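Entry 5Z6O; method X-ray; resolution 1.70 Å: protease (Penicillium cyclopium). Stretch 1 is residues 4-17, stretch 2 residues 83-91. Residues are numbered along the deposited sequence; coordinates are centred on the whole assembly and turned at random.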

# COMPACT_ATOMS: atom_id res chain seq x y z
N VAL A 4 -16.19 -11.05 -9.46
CA VAL A 4 -15.75 -10.22 -10.57
C VAL A 4 -16.31 -8.82 -10.38
O VAL A 4 -17.50 -8.66 -10.16
CB VAL A 4 -16.19 -10.77 -11.95
CG1 VAL A 4 -15.74 -9.80 -13.06
CG2 VAL A 4 -15.64 -12.14 -12.20
N GLN A 5 -15.44 -7.81 -10.43
CA GLN A 5 -15.85 -6.42 -10.42
C GLN A 5 -15.68 -5.94 -11.86
O GLN A 5 -14.57 -5.67 -12.30
CB GLN A 5 -15.00 -5.57 -9.48
CG GLN A 5 -15.40 -4.10 -9.56
CD GLN A 5 -14.60 -3.20 -8.61
OE1 GLN A 5 -13.57 -3.63 -8.12
NE2 GLN A 5 -15.04 -1.95 -8.41
N ARG A 6 -16.78 -5.83 -12.60
CA ARG A 6 -16.64 -5.48 -14.01
C ARG A 6 -16.42 -3.98 -14.21
O ARG A 6 -16.95 -3.15 -13.47
CB ARG A 6 -17.89 -5.93 -14.78
CG ARG A 6 -17.88 -7.44 -14.90
CD ARG A 6 -18.83 -7.97 -15.94
NE ARG A 6 -19.05 -9.37 -15.65
CZ ARG A 6 -18.37 -10.38 -16.17
NH1 ARG A 6 -17.38 -10.18 -17.03
NH2 ARG A 6 -18.69 -11.62 -15.83
N ASN A 7 -15.65 -3.64 -15.24
CA ASN A 7 -15.37 -2.24 -15.58
C ASN A 7 -14.86 -1.49 -14.35
O ASN A 7 -15.40 -0.46 -13.94
CB ASN A 7 -16.60 -1.56 -16.17
CG ASN A 7 -17.12 -2.31 -17.38
OD1 ASN A 7 -18.32 -2.58 -17.52
ND2 ASN A 7 -16.18 -2.71 -18.25
N SER A 8 -13.85 -2.06 -13.72
CA SER A 8 -13.41 -1.48 -12.45
C SER A 8 -13.01 -0.03 -12.65
O SER A 8 -12.43 0.33 -13.68
CB SER A 8 -12.23 -2.26 -11.91
OG SER A 8 -11.18 -2.28 -12.86
N PRO A 9 -13.25 0.83 -11.66
CA PRO A 9 -13.08 2.27 -11.86
C PRO A 9 -11.65 2.77 -11.78
O PRO A 9 -11.42 3.98 -11.91
CB PRO A 9 -13.92 2.87 -10.72
CG PRO A 9 -13.89 1.85 -9.67
CD PRO A 9 -13.92 0.51 -10.39
N SER A 10 -10.68 1.88 -11.57
CA SER A 10 -9.27 2.27 -11.66
C SER A 10 -8.56 1.16 -12.42
O SER A 10 -8.74 -0.01 -12.07
CB SER A 10 -8.64 2.44 -10.27
OG SER A 10 -7.27 2.80 -10.40
N TRP A 11 -7.76 1.52 -13.44
CA TRP A 11 -7.05 0.52 -14.24
C TRP A 11 -6.12 -0.34 -13.39
O TRP A 11 -5.85 -1.49 -13.75
CB TRP A 11 -6.25 1.18 -15.40
CG TRP A 11 -5.05 1.95 -14.93
CD1 TRP A 11 -4.99 3.27 -14.56
CD2 TRP A 11 -3.72 1.43 -14.76
NE1 TRP A 11 -3.72 3.60 -14.15
CE2 TRP A 11 -2.93 2.48 -14.24
CE3 TRP A 11 -3.14 0.18 -14.96
CZ2 TRP A 11 -1.57 2.32 -13.96
CZ3 TRP A 11 -1.77 0.03 -14.65
CH2 TRP A 11 -1.01 1.10 -14.20
N GLY A 12 -5.66 0.17 -12.25
CA GLY A 12 -4.71 -0.61 -11.45
C GLY A 12 -5.32 -1.88 -10.88
O GLY A 12 -4.66 -2.93 -10.80
N LEU A 13 -6.61 -1.83 -10.51
CA LEU A 13 -7.27 -3.02 -10.01
C LEU A 13 -7.32 -4.10 -11.08
O LEU A 13 -6.95 -5.26 -10.84
CB LEU A 13 -8.70 -2.69 -9.55
CG LEU A 13 -8.80 -1.71 -8.38
CD1 LEU A 13 -10.29 -1.52 -8.06
CD2 LEU A 13 -8.09 -2.26 -7.12
N SER A 14 -7.84 -3.76 -12.25
CA SER A 14 -7.95 -4.81 -13.25
C SER A 14 -6.58 -5.27 -13.73
O SER A 14 -6.44 -6.43 -14.13
CB SER A 14 -8.80 -4.33 -14.42
OG SER A 14 -8.50 -3.00 -14.72
N ARG A 15 -5.55 -4.41 -13.64
CA ARG A 15 -4.22 -4.84 -14.06
C ARG A 15 -3.70 -5.96 -13.18
O ARG A 15 -3.04 -6.87 -13.67
CB ARG A 15 -3.24 -3.67 -14.03
CG ARG A 15 -1.84 -4.00 -14.62
CD ARG A 15 -1.98 -4.34 -16.09
NE ARG A 15 -0.76 -4.92 -16.68
CZ ARG A 15 -0.47 -6.22 -16.66
NH1 ARG A 15 0.63 -6.65 -17.28
NH2 ARG A 15 -1.29 -7.09 -16.07
N ILE A 16 -3.94 -5.87 -11.86
CA ILE A 16 -3.26 -6.82 -10.97
C ILE A 16 -3.90 -8.20 -10.98
O ILE A 16 -3.33 -9.13 -10.39
CB ILE A 16 -3.18 -6.33 -9.52
CG1 ILE A 16 -4.59 -6.19 -8.94
CG2 ILE A 16 -2.40 -5.03 -9.48
CD1 ILE A 16 -4.67 -6.13 -7.40
N SER A 17 -5.06 -8.38 -11.62
CA SER A 17 -5.66 -9.71 -11.75
C SER A 17 -5.55 -10.25 -13.16
O SER A 17 -6.21 -11.23 -13.50
CB SER A 17 -7.12 -9.74 -11.28
OG SER A 17 -7.95 -8.80 -11.94
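Stretch 2 83-91: GSKFGVAKK

Residues 83-91 pack against residues 4-17 as an irregular segment without helix or strand, and the centre of the contact is Leu-13, a buried residue of the helix that begins at Trp-11. Its CA-to-CB bond points toward the second stretch, and the side chain, in the m rotamer at chi1 and t at chi2, reaches several consecutive residues there. Leu-13 CD2 lies 3.8 Å from Val-88 CG2 and 3.7 Å from Gly-87 C, while Leu-13 CD1 comes within 3.7 Å of Phe-86 O and 3.8 Å of Lys-85 O. The leucine thus packs on backbone atoms as well as on the Val-88 side chain. Three residues further on, Ile-16 extends the apolar surface: Ile-16 CD1 lies 3.8 Å from Val-88 CG1 and 3.9 Å from Val-88 CG2, and Val-88 CG2 is also the methyl that meets Leu-13 CD2.

The register shows the direction of the second stretch. Pro-9 pairs with Phe-86 and Leu-13 with Val-88, each with a CA-CA distance of 6.6 Å, so the two segments advance in the same sense at this point. At Gly-87 the backbone is extended (phi/psi -116/161°), between the more compact conformations of Phe-86 and Val-88. A CB on Gly-87 would point away from the first stretch and would clash with Gly-83 N, at 2.2 Å. The backbone here is also held by a weak hydrogen bond from Gly-87 N to Gly-83 O (2.9 Å).

Beside this centre, Pro-9 precedes the N-cap residue Ser-10, and its CA-to-CB bond points toward the second stretch. Pro-9 CG sits 3.7 Å from Phe-86 CD1, approaching the aromatic ring obliquely. The CA-to-CB bond of Phe-86 points away, but the end of its side chain comes nearer and allows this contact. The CA-to-CB bond of Lys-85 points sideways, but the end of its side chain comes nearer, with Lys-85 NZ 3.8 Å from Pro-9 CG.

The polar edge is organised by Gln-5, at the end of the strand, whose extended side chain (chi1 and chi2 both t) uses both ends of its amide. Gln-5 NE2 donates to Lys-85 O at 2.9 Å with a nearly linear N-H...O angle of 177°, and Gln-5 OE1 accepts from Lys-90 NZ, also at 2.9 Å. The same ammonium group donates to two carbonyls of its own stretch, from Lys-90 NZ to Ser-84 O and from Lys-90 NZ to Gly-87 O, both at 2.8 Å. Lys-90 therefore gathers the loop around its NZ and fastens it to Gln-5.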

# COMPACT_ATOMS: atom_id res chain seq x y z
N GLY A 83 -10.84 -0.21 -0.12
CA GLY A 83 -12.17 0.30 -0.40
C GLY A 83 -13.02 -0.68 -1.19
O GLY A 83 -12.54 -1.45 -2.00
N SER A 84 -14.35 -0.60 -0.96
CA SER A 84 -15.29 -1.48 -1.67
C SER A 84 -15.22 -1.29 -3.17
O SER A 84 -15.16 -2.27 -3.93
CB SER A 84 -16.73 -1.21 -1.20
OG SER A 84 -16.84 -1.58 0.17
N LYS A 85 -15.28 -0.06 -3.63
CA LYS A 85 -15.26 0.19 -5.06
C LYS A 85 -13.84 0.35 -5.59
O LYS A 85 -13.53 -0.18 -6.65
CB LYS A 85 -16.08 1.44 -5.40
CG LYS A 85 -17.51 1.11 -5.82
CD LYS A 85 -18.32 2.37 -6.09
CE LYS A 85 -17.49 3.42 -6.83
NZ LYS A 85 -17.23 3.07 -8.26
N PHE A 86 -12.95 1.03 -4.87
CA PHE A 86 -11.65 1.36 -5.44
C PHE A 86 -10.53 0.47 -4.93
O PHE A 86 -9.38 0.71 -5.29
CB PHE A 86 -11.31 2.83 -5.17
CG PHE A 86 -12.33 3.78 -5.74
CD1 PHE A 86 -12.38 4.00 -7.10
CD2 PHE A 86 -13.21 4.44 -4.91
CE1 PHE A 86 -13.32 4.86 -7.64
CE2 PHE A 86 -14.15 5.31 -5.43
CZ PHE A 86 -14.21 5.50 -6.79
N GLY A 87 -10.83 -0.57 -4.14
CA GLY A 87 -9.77 -1.24 -3.41
C GLY A 87 -9.49 -2.68 -3.75
O GLY A 87 -10.32 -3.38 -4.35
N VAL A 88 -8.29 -3.13 -3.36
CA VAL A 88 -7.80 -4.48 -3.63
C VAL A 88 -8.45 -5.50 -2.68
O VAL A 88 -8.99 -6.52 -3.12
CB VAL A 88 -6.26 -4.52 -3.51
CG1 VAL A 88 -5.73 -5.98 -3.73
CG2 VAL A 88 -5.62 -3.62 -4.59
N ALA A 89 -8.40 -5.25 -1.38
CA ALA A 89 -8.83 -6.20 -0.35
C ALA A 89 -10.12 -5.65 0.23
O ALA A 89 -10.11 -4.93 1.23
CB ALA A 89 -7.76 -6.41 0.73
N LYS A 90 -11.24 -6.01 -0.41
CA LYS A 90 -12.50 -5.31 -0.19
C LYS A 90 -13.19 -5.67 1.12
O LYS A 90 -14.20 -5.04 1.43
CB LYS A 90 -13.45 -5.60 -1.36
CG LYS A 90 -12.89 -5.06 -2.69
CD LYS A 90 -13.88 -5.17 -3.81
CE LYS A 90 -13.18 -4.85 -5.11
NZ LYS A 90 -12.98 -3.41 -5.34
N LYS A 91 -12.68 -6.63 1.89
CA LYS A 91 -13.25 -6.96 3.21
C LYS A 91 -12.28 -6.78 4.36
O LYS A 91 -12.62 -7.09 5.50
CB LYS A 91 -13.78 -8.42 3.22
CG LYS A 91 -15.00 -8.56 2.33
CD LYS A 91 -15.54 -9.98 2.36
CE LYS A 91 -16.95 -10.04 1.78
NZ LYS A 91 -17.35 -11.49 1.70